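Local coordinates for protein 6-phosphogluconolactonase (Trypanosoma cruzi, PDB 6VYE) that probably hydrolyses 6-phospho-D-glucono-1,5-lactone to 6-phosphogluconate, the second step of the pentose phosphate pathway, at residues 83-86 with 92-95; 140-145 with 159-164; 34-39 with 75-80; 25-30 with 258-263; 194-199 with 204-209. All coordinates share one frame; numbering follows the deposited sequence.

In the fold
All five contacts reach one mixed, largely parallel sheet. Contact 4 joins segments 228 residues apart and so encloses the others, which follow along the chain as contacts 3, 1, 2 and 5. Contacts 3 and 4 lie at the two ends of helix 24-38, centres about 17 Å apart, and tie it to strands 77-85 and 256-262. Strand 77-85 also carries contact 1, about 23 Å between centres from contact 3. Contacts 1 and 5 are the nearest pair, with centres about 10 Å apart on neighbouring strands 77-85 and 206-209. Contact 2 packs helix 128-146 beside contact 3. Contacts 2, 3 and 4 are apolar; 1 and 5 bring Arg85 and Arg206 to one phosphate ion.

Contact 1 (83-86 with 92-95); sequences DERL and AESN. With PO4 (phosphate ion), chain D.
Glu93 meets Arg85 through its backbone: its carbonyl O accepts from Arg85 NH1 at 2.7 Å, nearly in the guanidinium plane but tilted 27° from the carbonyl plane. The bend of the arginine chain at chi2 (78°) folds CD back beside this same oxygen before the guanidinium turns to it. Its other terminal nitrogen, NH2, reaches O4 of a phosphate ion at 3.0 Å, so one planar group is fixed by backbone and anion together.

Ser94 stands at the N-cap of the following helix, its OG bound to the N-H of Asn97. A water links OG to the Glu84 carboxylate, 2.9 Å from Ser94 OG and 3.0 Å from Glu84 OE2.

Asn95 contributes the largest share of the buried area. Its backbone N donates to Glu84 OE1 at 2.8 Å on the syn lone pair, while Arg85 N uses the anti lone pair of that oxygen. Glu84 OE2 takes the N-H of Tyr96, and the buried carboxylate therefore accepts from the first two amides of the helix, where the helix dipole would probably favour its negative charge. The Asn95 side chain crosses those of Asp83 and Arg85 at about a right angle: ND2 donates to Asp83 O at 3.0 Å in a nearly straight bond (168°), arriving from above the carbonyl plane. OD1 lies over one face of the Arg85 guanidinium.

The contact thus closes the turn from strand 77-85 into helix 95-104. Strand 206-209 flanks it, with Arg206 beside Arg85 at the phosphate, and Leu86 beyond packs on helix 128-146.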
# COMPACT_ATOMS: atom_id res chain seq x y z
N ASP A 83 1.54 -4.31 -3.41
CA ASP A 83 2.61 -4.85 -4.26
C ASP A 83 3.03 -6.23 -3.75
O ASP A 83 2.69 -6.63 -2.59
CB ASP A 83 3.81 -3.89 -4.37
CG ASP A 83 4.62 -3.75 -3.11
OD1 ASP A 83 4.05 -3.92 -2.00
OD2 ASP A 83 5.84 -3.44 -3.24
N GLU A 84 3.74 -6.92 -4.63
CA GLU A 84 4.31 -8.25 -4.36
C GLU A 84 5.57 -8.41 -5.21
O GLU A 84 5.53 -8.03 -6.39
CB GLU A 84 3.30 -9.35 -4.71
CG GLU A 84 3.79 -10.73 -4.30
CD GLU A 84 4.17 -10.84 -2.82
OE1 GLU A 84 5.29 -10.34 -2.44
OE2 GLU A 84 3.35 -11.38 -2.06
N ARG A 85 6.60 -9.01 -4.61
CA ARG A 85 7.84 -9.45 -5.29
C ARG A 85 7.53 -10.75 -6.03
O ARG A 85 6.86 -11.60 -5.43
CB ARG A 85 8.95 -9.63 -4.27
CG ARG A 85 9.45 -8.32 -3.71
CD ARG A 85 8.52 -7.73 -2.66
NE ARG A 85 9.19 -6.69 -1.90
CZ ARG A 85 10.09 -6.90 -0.94
NH1 ARG A 85 10.44 -8.13 -0.58
NH2 ARG A 85 10.65 -5.87 -0.36
N LEU A 86 7.96 -10.86 -7.28
CA LEU A 86 7.83 -12.11 -8.07
C LEU A 86 8.95 -13.04 -7.65
O LEU A 86 9.97 -13.17 -8.36
CB LEU A 86 7.80 -11.76 -9.56
CG LEU A 86 6.46 -11.15 -9.97
CD1 LEU A 86 6.55 -10.33 -11.26
CD2 LEU A 86 5.41 -12.24 -10.08
N ALA A 92 11.58 -15.48 1.72
CA ALA A 92 11.77 -14.43 2.74
C ALA A 92 11.38 -13.07 2.15
O ALA A 92 10.97 -12.22 2.93
CB ALA A 92 13.19 -14.45 3.26
N GLU A 93 11.43 -12.91 0.83
CA GLU A 93 11.13 -11.62 0.14
C GLU A 93 9.66 -11.53 -0.29
O GLU A 93 9.32 -10.52 -0.95
CB GLU A 93 12.07 -11.45 -1.06
CG GLU A 93 13.41 -10.84 -0.68
CD GLU A 93 14.58 -11.23 -1.58
OE1 GLU A 93 14.34 -11.53 -2.78
OE2 GLU A 93 15.76 -11.23 -1.09
N SER A 94 8.81 -12.52 0.04
CA SER A 94 7.36 -12.52 -0.29
C SER A 94 6.58 -11.66 0.73
O SER A 94 6.66 -11.97 1.93
CB SER A 94 6.82 -13.92 -0.35
OG SER A 94 5.39 -13.93 -0.42
N ASN A 95 5.84 -10.65 0.28
CA ASN A 95 4.92 -9.87 1.16
C ASN A 95 3.81 -10.80 1.68
O ASN A 95 3.42 -10.71 2.87
CB ASN A 95 4.34 -8.66 0.42
CG ASN A 95 5.38 -7.59 0.12
OD1 ASN A 95 6.38 -7.50 0.80
ND2 ASN A 95 5.15 -6.76 -0.88
P PO4 D . 10.88 -2.07 -1.38
O1 PO4 D . 9.65 -1.67 -2.24
O2 PO4 D . 10.48 -2.13 0.06
O3 PO4 D . 11.98 -1.03 -1.48
O4 PO4 D . 11.41 -3.40 -1.88
O HOH W 1 3.51 -14.32 -2.56

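Contact 2 (140-145 with 159-164); sequences KKIALL and PVFDIV
Ile142 reaches from helix 128-146 into the angle between Pro159 and Phe161, and its two methyl groups make the whole of the tight part. CG2, held anti to the backbone N, meets the proline ring on CB at 3.5 Å and on CG at 3.6 Å. The same methyl comes obliquely to Phe161 CZ at 3.9 Å, so it fills the angle between the two rings. The other branch is extended (chi2 171°) and carries CD1 to the rim of the phenyl ring, in its plane and 4.0 Å from CZ.

This is helix-on-sheet packing in a Rossmann-like alpha/beta fold: helix 128-146 lies against the sheet, and the chain from Pro159 to Asp162 leads into its parallel strand 163-167. Phe80 of strand 77-85 extends the apolar layer, since Ile142 packs on it and Phe161 meets it edge-to-face.

Away from this layer the contact thins quickly. Ala143 CB, on a partly exposed residue, stays 6.0 Å from Pro159 CB, and the helix turns Lys140 and Leu144 to solvent. On the loop side, Asp162 is occupied away from the helix by a salt bridge to Arg218 and by the N-H of Ser47.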
# COMPACT_ATOMS: atom_id res chain seq x y z
N LYS A 140 -7.63 -8.63 -12.96
CA LYS A 140 -8.90 -9.36 -13.25
C LYS A 140 -9.47 -9.88 -11.92
O LYS A 140 -10.68 -9.78 -11.71
CB LYS A 140 -8.69 -10.49 -14.25
CG LYS A 140 -8.24 -10.07 -15.65
CD LYS A 140 -7.62 -11.26 -16.44
CE LYS A 140 -6.57 -10.88 -17.48
NZ LYS A 140 -5.36 -11.75 -17.41
N LYS A 141 -8.62 -10.36 -11.03
CA LYS A 141 -9.03 -10.91 -9.72
C LYS A 141 -9.68 -9.77 -8.91
O LYS A 141 -10.79 -9.96 -8.44
CB LYS A 141 -7.80 -11.54 -9.06
CG LYS A 141 -8.10 -12.55 -7.96
CD LYS A 141 -6.87 -13.12 -7.29
CE LYS A 141 -6.32 -14.36 -7.95
NZ LYS A 141 -4.96 -14.63 -7.43
N ILE A 142 -9.02 -8.61 -8.82
CA ILE A 142 -9.53 -7.44 -8.05
C ILE A 142 -10.89 -7.02 -8.64
O ILE A 142 -11.79 -6.69 -7.85
CB ILE A 142 -8.53 -6.27 -8.03
CG1 ILE A 142 -7.20 -6.62 -7.37
CG2 ILE A 142 -9.19 -5.06 -7.36
CD1 ILE A 142 -6.12 -5.54 -7.53
N ALA A 143 -11.00 -6.95 -9.97
CA ALA A 143 -12.23 -6.50 -10.69
C ALA A 143 -13.39 -7.44 -10.34
O ALA A 143 -14.49 -6.95 -10.01
CB ALA A 143 -11.97 -6.41 -12.18
N LEU A 144 -13.12 -8.74 -10.30
CA LEU A 144 -14.15 -9.76 -9.99
C LEU A 144 -14.62 -9.59 -8.54
O LEU A 144 -15.84 -9.67 -8.29
CB LEU A 144 -13.57 -11.16 -10.18
CG LEU A 144 -14.56 -12.27 -9.83
CD1 LEU A 144 -15.70 -12.32 -10.86
CD2 LEU A 144 -13.87 -13.62 -9.76
N LEU A 145 -13.70 -9.39 -7.59
CA LEU A 145 -14.04 -9.43 -6.15
C LEU A 145 -14.67 -8.10 -5.74
O LEU A 145 -15.51 -8.12 -4.80
CB LEU A 145 -12.79 -9.71 -5.31
CG LEU A 145 -12.27 -11.15 -5.40
CD1 LEU A 145 -10.88 -11.28 -4.81
CD2 LEU A 145 -13.24 -12.12 -4.74
N PRO A 159 -11.13 -0.34 -9.75
CA PRO A 159 -11.65 -0.79 -8.47
C PRO A 159 -11.38 0.32 -7.44
O PRO A 159 -10.42 1.05 -7.55
CB PRO A 159 -10.88 -2.08 -8.19
CG PRO A 159 -9.57 -1.87 -8.91
CD PRO A 159 -9.89 -1.04 -10.14
N VAL A 160 -12.30 0.46 -6.49
CA VAL A 160 -12.24 1.48 -5.43
C VAL A 160 -11.97 0.71 -4.14
O VAL A 160 -12.85 -0.00 -3.69
CB VAL A 160 -13.51 2.34 -5.39
CG1 VAL A 160 -13.55 3.27 -4.19
CG2 VAL A 160 -13.65 3.15 -6.67
N PHE A 161 -10.73 0.75 -3.68
CA PHE A 161 -10.30 0.14 -2.39
C PHE A 161 -10.85 0.98 -1.24
O PHE A 161 -10.95 2.21 -1.34
CB PHE A 161 -8.79 -0.01 -2.35
CG PHE A 161 -8.27 -1.25 -3.04
CD1 PHE A 161 -8.20 -2.44 -2.37
CD2 PHE A 161 -7.86 -1.21 -4.36
CE1 PHE A 161 -7.65 -3.56 -2.98
CE2 PHE A 161 -7.35 -2.33 -4.99
CZ PHE A 161 -7.31 -3.52 -4.32
N ASP A 162 -11.33 0.30 -0.19
CA ASP A 162 -11.72 0.97 1.07
C ASP A 162 -10.44 1.50 1.76
O ASP A 162 -10.45 2.66 2.17
CB ASP A 162 -12.47 -0.02 1.97
CG ASP A 162 -13.82 -0.38 1.42
OD1 ASP A 162 -14.64 0.57 1.18
OD2 ASP A 162 -14.02 -1.58 1.15
N ILE A 163 -9.39 0.67 1.89
CA ILE A 163 -8.16 1.09 2.60
C ILE A 163 -6.96 0.77 1.71
O ILE A 163 -6.88 -0.36 1.19
CB ILE A 163 -8.06 0.45 4.00
CG1 ILE A 163 -9.35 0.62 4.80
CG2 ILE A 163 -6.85 1.01 4.72
CD1 ILE A 163 -9.32 0.04 6.18
N VAL A 164 -6.05 1.73 1.56
CA VAL A 164 -4.72 1.41 1.01
C VAL A 164 -3.66 1.78 2.05
O VAL A 164 -3.59 2.94 2.45
CB VAL A 164 -4.48 2.10 -0.34
CG1 VAL A 164 -3.03 1.90 -0.77
CG2 VAL A 164 -5.45 1.58 -1.39

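Contact 3 (34-39 with 75-80); sequences EIIHAS and RALRFF
The last turns of helix 24-38 come closest to the opposing chain where the CA atoms of Ile36 and Ala76 are 6.7 Å apart, just before Ala76 gives way to strand 77-85. Arg75, with a positive phi of 52°, marks the point where the chain leaves helix 68-73 and swings into the strand.

One side chain on the helix does the work. Ile36 divides its branches between two neighbours: CG2, anti to the backbone N, sets its methyl against Ala76 CB at 3.7 Å, while CG1 and the extended chi2 (169°) carry CD1 onward to Leu77. There CD1 settles near the fork of the leucine, 3.8 Å from Leu77 CG and equally far from Leu77 CD1. The two side chains cross at about a right angle.

In the Rossmann-like sheet, strands 46-50 and 77-85 are parallel neighbours, and helix 24-38, which links strand 14-18 to strand 46-50, packs its C-terminal end against the start of strand 77-85. Leu46 packs on Leu77, and Leu70 of helix 68-73 touches both Ile36 and Ala76, closing the apolar cluster from another side.

Within the strand, Leu77 CB lies 3.7 Å above the Phe79 ring plane, toward its rim. At the end of the helix and just beyond it, the carbonyls of Ile36 and Ser39 each accept a weak hydrogen bond from Trp44 NE1.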
# COMPACT_ATOMS: atom_id res chain seq x y z
N GLU A 34 -11.05 1.84 13.36
CA GLU A 34 -12.00 2.98 13.27
C GLU A 34 -12.70 2.98 11.91
O GLU A 34 -13.92 3.23 11.89
CB GLU A 34 -11.27 4.33 13.40
CG GLU A 34 -11.15 4.82 14.83
CD GLU A 34 -10.16 5.96 15.03
OE1 GLU A 34 -9.62 6.51 14.01
OE2 GLU A 34 -9.91 6.27 16.21
N ILE A 35 -11.95 2.76 10.82
CA ILE A 35 -12.53 2.78 9.45
C ILE A 35 -13.50 1.58 9.36
O ILE A 35 -14.56 1.73 8.79
CB ILE A 35 -11.42 2.73 8.37
CG1 ILE A 35 -10.59 4.02 8.38
CG2 ILE A 35 -12.01 2.43 7.00
CD1 ILE A 35 -9.32 3.91 7.58
N ILE A 36 -13.14 0.43 9.92
CA ILE A 36 -14.01 -0.78 9.87
C ILE A 36 -15.32 -0.45 10.58
O ILE A 36 -16.39 -0.63 9.98
CB ILE A 36 -13.32 -2.01 10.49
CG1 ILE A 36 -12.14 -2.47 9.64
CG2 ILE A 36 -14.34 -3.12 10.73
CD1 ILE A 36 -11.25 -3.49 10.29
N HIS A 37 -15.26 0.08 11.80
CA HIS A 37 -16.46 0.33 12.63
C HIS A 37 -17.32 1.49 12.12
O HIS A 37 -18.51 1.56 12.52
CB HIS A 37 -16.06 0.53 14.08
CG HIS A 37 -15.54 -0.73 14.68
ND1 HIS A 37 -16.09 -1.95 14.34
CD2 HIS A 37 -14.57 -0.96 15.58
CE1 HIS A 37 -15.46 -2.91 15.01
NE2 HIS A 37 -14.49 -2.33 15.75
N ALA A 38 -16.77 2.37 11.29
CA ALA A 38 -17.49 3.53 10.71
C ALA A 38 -18.38 3.04 9.58
O ALA A 38 -19.27 3.78 9.20
CB ALA A 38 -16.51 4.58 10.22
N SER A 39 -18.11 1.84 9.08
CA SER A 39 -18.79 1.21 7.93
C SER A 39 -19.85 0.24 8.45
O SER A 39 -19.51 -0.63 9.30
CB SER A 39 -17.79 0.51 7.09
OG SER A 39 -18.20 0.46 5.73
N ARG A 75 -15.44 -11.26 9.74
CA ARG A 75 -15.09 -11.12 8.31
C ARG A 75 -15.05 -9.63 7.92
O ARG A 75 -15.69 -9.27 6.90
CB ARG A 75 -16.13 -11.90 7.48
CG ARG A 75 -16.20 -13.38 7.83
CD ARG A 75 -17.32 -14.16 7.17
NE ARG A 75 -17.45 -13.82 5.75
CZ ARG A 75 -16.72 -14.33 4.78
NH1 ARG A 75 -15.81 -15.26 5.02
NH2 ARG A 75 -16.92 -13.96 3.53
N ALA A 76 -14.39 -8.78 8.69
CA ALA A 76 -14.39 -7.32 8.49
C ALA A 76 -13.56 -6.88 7.27
O ALA A 76 -13.91 -5.81 6.70
CB ALA A 76 -13.94 -6.63 9.73
N LEU A 77 -12.57 -7.66 6.84
CA LEU A 77 -11.56 -7.23 5.83
C LEU A 77 -11.33 -8.33 4.79
O LEU A 77 -11.23 -9.53 5.15
CB LEU A 77 -10.23 -6.85 6.50
CG LEU A 77 -10.19 -5.51 7.25
CD1 LEU A 77 -8.83 -5.25 7.88
CD2 LEU A 77 -10.58 -4.33 6.38
N ARG A 78 -11.13 -7.88 3.56
CA ARG A 78 -10.64 -8.70 2.43
C ARG A 78 -9.26 -8.13 2.08
O ARG A 78 -9.15 -6.93 1.76
CB ARG A 78 -11.66 -8.69 1.29
CG ARG A 78 -11.43 -9.79 0.29
CD ARG A 78 -12.28 -9.55 -0.97
NE ARG A 78 -13.71 -9.69 -0.69
CZ ARG A 78 -14.36 -10.85 -0.55
NH1 ARG A 78 -13.73 -12.01 -0.62
NH2 ARG A 78 -15.64 -10.85 -0.28
N PHE A 79 -8.26 -8.97 2.27
CA PHE A 79 -6.83 -8.61 2.24
C PHE A 79 -6.31 -8.82 0.81
O PHE A 79 -6.26 -9.97 0.33
CB PHE A 79 -6.07 -9.44 3.28
CG PHE A 79 -6.44 -9.15 4.71
CD1 PHE A 79 -5.84 -8.11 5.39
CD2 PHE A 79 -7.35 -9.96 5.39
CE1 PHE A 79 -6.18 -7.83 6.71
CE2 PHE A 79 -7.69 -9.69 6.71
CZ PHE A 79 -7.06 -8.66 7.38
N PHE A 80 -5.88 -7.72 0.21
CA PHE A 80 -5.17 -7.65 -1.09
C PHE A 80 -3.76 -7.12 -0.82
O PHE A 80 -3.48 -6.74 0.29
CB PHE A 80 -5.91 -6.70 -2.03
CG PHE A 80 -7.29 -7.14 -2.43
CD1 PHE A 80 -8.39 -6.94 -1.59
CD2 PHE A 80 -7.53 -7.73 -3.66
CE1 PHE A 80 -9.67 -7.33 -1.96
CE2 PHE A 80 -8.80 -8.15 -4.02
CZ PHE A 80 -9.87 -7.97 -3.16

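Contact 4 (25-30 with 258-263); sequences SGVACK and TFILDK
Val27 and Ala28 lay the first half of helix 24-38 on Ile260 of strand 256-262, a helix-against-sheet contact of the Rossmann-like alpha/beta fold that joins the first helix of the chain to its last strand. The CA atoms of Ala28 and Ile260 are 7.2 Å apart, a spacing bridged by side chains.

Backbone hydrogen bonds stay inside each element or its sheet. The helix keeps its own pattern, as with Cys29 N to Ser25 O at 2.9 Å. The strand is bonded on its two sides, Phe259 to Lys14 and Ile16 and Ile260 to Leu222.

The contact itself is apolar packing. Ile260 and Val27 slide past each other in opposite directions, and Val27 CG1 faces both isoleucine methyls, at 3.8 Å from Ile260 CG2 and 3.7 Å from Ile260 CD1. Ile16 and Cys18 of strand 14-18 border Val27, Leu59 of helix 54-66 borders Ala28, and Ile221 and Leu223 flank Ile260, so the patch adjoins side chains of the neighbouring strands and of helix 54-66.

The isoleucine chain is extended (chi2 -178°), which brings its end right up to the helix backbone: Ile260 CD1 rests 3.7 Å from Ala28 CA, closer than the 4.1 Å to Ala28 CB.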
# COMPACT_ATOMS: atom_id res chain seq x y z
N SER A 25 2.65 1.33 14.67
CA SER A 25 1.76 0.17 14.38
C SER A 25 0.47 0.31 15.18
O SER A 25 -0.59 0.02 14.62
CB SER A 25 2.41 -1.19 14.59
OG SER A 25 3.23 -1.23 15.73
N GLY A 26 0.57 0.77 16.44
CA GLY A 26 -0.57 0.99 17.35
C GLY A 26 -1.53 2.01 16.78
O GLY A 26 -2.75 1.76 16.81
N VAL A 27 -1.03 3.14 16.30
CA VAL A 27 -1.87 4.20 15.66
C VAL A 27 -2.48 3.69 14.35
O VAL A 27 -3.62 4.03 14.07
CB VAL A 27 -1.08 5.50 15.46
CG1 VAL A 27 -1.90 6.54 14.73
CG2 VAL A 27 -0.58 6.06 16.79
N ALA A 28 -1.75 2.91 13.56
CA ALA A 28 -2.21 2.42 12.25
C ALA A 28 -3.36 1.43 12.47
O ALA A 28 -4.40 1.53 11.81
CB ALA A 28 -1.08 1.77 11.50
N CYS A 29 -3.17 0.52 13.42
CA CYS A 29 -4.18 -0.44 13.87
C CYS A 29 -5.46 0.28 14.32
O CYS A 29 -6.57 -0.12 13.87
CB CYS A 29 -3.59 -1.28 15.00
SG CYS A 29 -4.72 -2.59 15.51
N LYS A 30 -5.33 1.35 15.10
CA LYS A 30 -6.49 2.11 15.64
C LYS A 30 -7.26 2.72 14.45
O LYS A 30 -8.51 2.61 14.39
CB LYS A 30 -6.04 3.22 16.60
CG LYS A 30 -7.17 4.03 17.24
CD LYS A 30 -6.71 4.97 18.34
CE LYS A 30 -7.85 5.68 19.05
NZ LYS A 30 -7.38 6.68 20.03
N THR A 258 -4.27 9.80 5.73
CA THR A 258 -3.60 9.87 7.06
C THR A 258 -2.13 9.52 6.89
O THR A 258 -1.87 8.46 6.35
CB THR A 258 -4.24 8.93 8.10
OG1 THR A 258 -5.64 9.16 8.05
CG2 THR A 258 -3.76 9.16 9.51
N PHE A 259 -1.24 10.44 7.29
CA PHE A 259 0.22 10.22 7.42
C PHE A 259 0.52 9.97 8.91
O PHE A 259 0.14 10.80 9.77
CB PHE A 259 1.03 11.41 6.89
CG PHE A 259 1.10 11.57 5.39
CD1 PHE A 259 2.01 12.46 4.83
CD2 PHE A 259 0.23 10.92 4.54
CE1 PHE A 259 2.07 12.66 3.47
CE2 PHE A 259 0.32 11.09 3.16
CZ PHE A 259 1.25 11.95 2.63
N ILE A 260 1.10 8.81 9.21
CA ILE A 260 1.49 8.41 10.58
C ILE A 260 3.01 8.43 10.61
O ILE A 260 3.65 7.67 9.85
CB ILE A 260 0.82 7.06 10.96
CG1 ILE A 260 -0.68 7.08 10.68
CG2 ILE A 260 1.14 6.65 12.39
CD1 ILE A 260 -1.40 5.79 11.09
N LEU A 261 3.58 9.33 11.39
CA LEU A 261 5.02 9.68 11.39
C LEU A 261 5.64 9.48 12.78
O LEU A 261 4.91 9.59 13.80
CB LEU A 261 5.14 11.14 10.97
CG LEU A 261 4.38 11.52 9.70
CD1 LEU A 261 4.58 13.00 9.41
CD2 LEU A 261 4.87 10.69 8.53
N ASP A 262 6.95 9.28 12.83
CA ASP A 262 7.76 9.40 14.07
C ASP A 262 8.22 10.87 14.17
O ASP A 262 8.02 11.63 13.20
CB ASP A 262 8.89 8.37 14.11
CG ASP A 262 10.12 8.68 13.27
OD1 ASP A 262 9.97 9.37 12.22
OD2 ASP A 262 11.21 8.24 13.66
N LYS A 263 8.79 11.24 15.32
CA LYS A 263 9.30 12.61 15.63
C LYS A 263 10.40 12.97 14.63
O LYS A 263 10.35 14.06 14.08
CB LYS A 263 9.86 12.68 17.05
CG LYS A 263 8.83 12.54 18.16
CD LYS A 263 7.98 13.77 18.35
CE LYS A 263 7.17 13.75 19.62
NZ LYS A 263 5.72 13.93 19.33

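Contact 5 (194-199 with 204-209); sequences GFPSPT and VWRVTL. With PO4 (phosphate ion), chain D.
Phe195 stands with its edge on one face of the Trp205 indole, a T-shaped stack with planes at 67° and 5.0 Å between the phenyl and five-membered-ring centroids. Phe195 CB adds a CH-pi contact, 3.9 Å from the centroid of the indole six-membered ring and 8° off its normal. A face of the phenyl ring in turn carries Pro196 CD. The Arg206 guanidinium has Pro196 CB over one face, and phosphate and Val204 O near its edge.

These groups gather at the loop end of a beta hairpin, where a long connection joins antiparallel strands 191-194 and 206-209. Gly194 and Arg206 form a hydrogen-bonded pair: Gly194 N donates to Arg206 O at 3.0 Å, and Arg206 N to Gly194 O at 2.8 Å. Gly194 O also lies obliquely beside the indole.

Arg206, with its chain bent at chi2 (105°), reaches the phosphate ion that His173 and Arg85 also bind, consistent with a pocket for the substrate's phosphate. Pro202 O and Ser176 OG help to fix its orientation. Two bonds dominate the grip on the anion: Arg206 NH1 to phosphate O1 at 2.9 Å, and Arg206 NH2 to phosphate O4 at 2.6 Å.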
# COMPACT_ATOMS: atom_id res chain seq x y z
N GLY A 194 6.96 -2.90 -11.66
CA GLY A 194 8.10 -2.04 -11.35
C GLY A 194 9.27 -2.90 -10.98
O GLY A 194 9.07 -4.01 -10.40
N PHE A 195 10.45 -2.44 -11.39
CA PHE A 195 11.76 -2.98 -10.96
C PHE A 195 12.41 -1.92 -10.09
O PHE A 195 12.33 -0.74 -10.38
CB PHE A 195 12.56 -3.42 -12.20
CG PHE A 195 13.72 -4.31 -11.87
CD1 PHE A 195 13.58 -5.69 -11.85
CD2 PHE A 195 14.94 -3.76 -11.49
CE1 PHE A 195 14.65 -6.51 -11.51
CE2 PHE A 195 16.01 -4.58 -11.15
CZ PHE A 195 15.86 -5.95 -11.15
N PRO A 196 13.09 -2.29 -8.98
CA PRO A 196 13.64 -1.29 -8.08
C PRO A 196 14.77 -0.51 -8.75
O PRO A 196 15.40 -1.01 -9.69
CB PRO A 196 14.11 -2.11 -6.88
CG PRO A 196 14.34 -3.48 -7.44
CD PRO A 196 13.29 -3.66 -8.49
N SER A 197 14.93 0.74 -8.31
CA SER A 197 16.02 1.66 -8.73
C SER A 197 17.34 1.18 -8.11
O SER A 197 17.31 0.46 -7.11
CB SER A 197 15.65 3.08 -8.34
OG SER A 197 14.56 3.54 -9.15
N PRO A 198 18.51 1.56 -8.68
CA PRO A 198 19.82 1.12 -8.21
C PRO A 198 20.07 0.96 -6.70
O PRO A 198 20.61 -0.05 -6.33
CB PRO A 198 20.74 2.23 -8.76
CG PRO A 198 20.13 2.52 -10.10
CD PRO A 198 18.63 2.46 -9.84
N THR A 199 19.67 1.92 -5.87
CA THR A 199 19.94 1.85 -4.40
C THR A 199 18.93 0.93 -3.69
O THR A 199 19.03 0.83 -2.46
CB THR A 199 19.98 3.24 -3.75
OG1 THR A 199 18.68 3.83 -3.81
CG2 THR A 199 20.99 4.17 -4.40
N VAL A 204 14.23 -7.75 -7.72
CA VAL A 204 13.20 -8.63 -8.34
C VAL A 204 12.10 -7.73 -8.91
O VAL A 204 11.87 -6.61 -8.38
CB VAL A 204 12.65 -9.65 -7.32
CG1 VAL A 204 13.73 -10.64 -6.89
CG2 VAL A 204 12.04 -8.97 -6.10
N TRP A 205 11.47 -8.21 -9.97
CA TRP A 205 10.28 -7.60 -10.57
C TRP A 205 9.17 -7.57 -9.52
O TRP A 205 9.12 -8.50 -8.65
CB TRP A 205 9.89 -8.39 -11.82
CG TRP A 205 10.64 -7.93 -13.03
CD1 TRP A 205 11.68 -8.54 -13.65
CD2 TRP A 205 10.39 -6.72 -13.76
NE1 TRP A 205 12.10 -7.79 -14.72
CE2 TRP A 205 11.33 -6.67 -14.82
CE3 TRP A 205 9.47 -5.67 -13.62
CZ2 TRP A 205 11.38 -5.61 -15.72
CZ3 TRP A 205 9.52 -4.62 -14.52
CH2 TRP A 205 10.46 -4.59 -15.55
N ARG A 206 8.32 -6.54 -9.56
CA ARG A 206 7.17 -6.46 -8.63
C ARG A 206 5.92 -6.15 -9.43
O ARG A 206 6.03 -5.54 -10.54
CB ARG A 206 7.37 -5.39 -7.57
CG ARG A 206 8.53 -5.70 -6.63
CD ARG A 206 9.69 -4.83 -6.97
NE ARG A 206 10.77 -4.97 -6.02
CZ ARG A 206 10.93 -4.25 -4.93
NH1 ARG A 206 10.01 -3.37 -4.56
NH2 ARG A 206 11.98 -4.46 -4.15
N VAL A 207 4.81 -6.69 -8.94
CA VAL A 207 3.45 -6.28 -9.39
C VAL A 207 3.04 -5.23 -8.36
O VAL A 207 3.39 -5.43 -7.20
CB VAL A 207 2.51 -7.50 -9.42
CG1 VAL A 207 1.08 -7.09 -9.75
CG2 VAL A 207 3.02 -8.54 -10.41
N THR A 208 2.39 -4.16 -8.79
CA THR A 208 2.07 -3.01 -7.92
C THR A 208 0.75 -2.41 -8.38
O THR A 208 0.47 -2.40 -9.60
CB THR A 208 3.21 -1.96 -7.89
OG1 THR A 208 2.88 -0.93 -6.96
CG2 THR A 208 3.51 -1.32 -9.23
N LEU A 209 0.00 -1.89 -7.42
CA LEU A 209 -1.11 -0.96 -7.67
C LEU A 209 -0.49 0.33 -8.21
O LEU A 209 0.71 0.65 -7.92
CB LEU A 209 -1.92 -0.69 -6.40
CG LEU A 209 -2.59 -1.91 -5.75
CD1 LEU A 209 -3.39 -1.44 -4.54
CD2 LEU A 209 -3.47 -2.70 -6.73
P PO4 D . 10.88 -2.07 -1.38
O1 PO4 D . 9.65 -1.67 -2.24
O2 PO4 D . 10.48 -2.13 0.06
O3 PO4 D . 11.98 -1.03 -1.48
O4 PO4 D . 11.41 -3.40 -1.88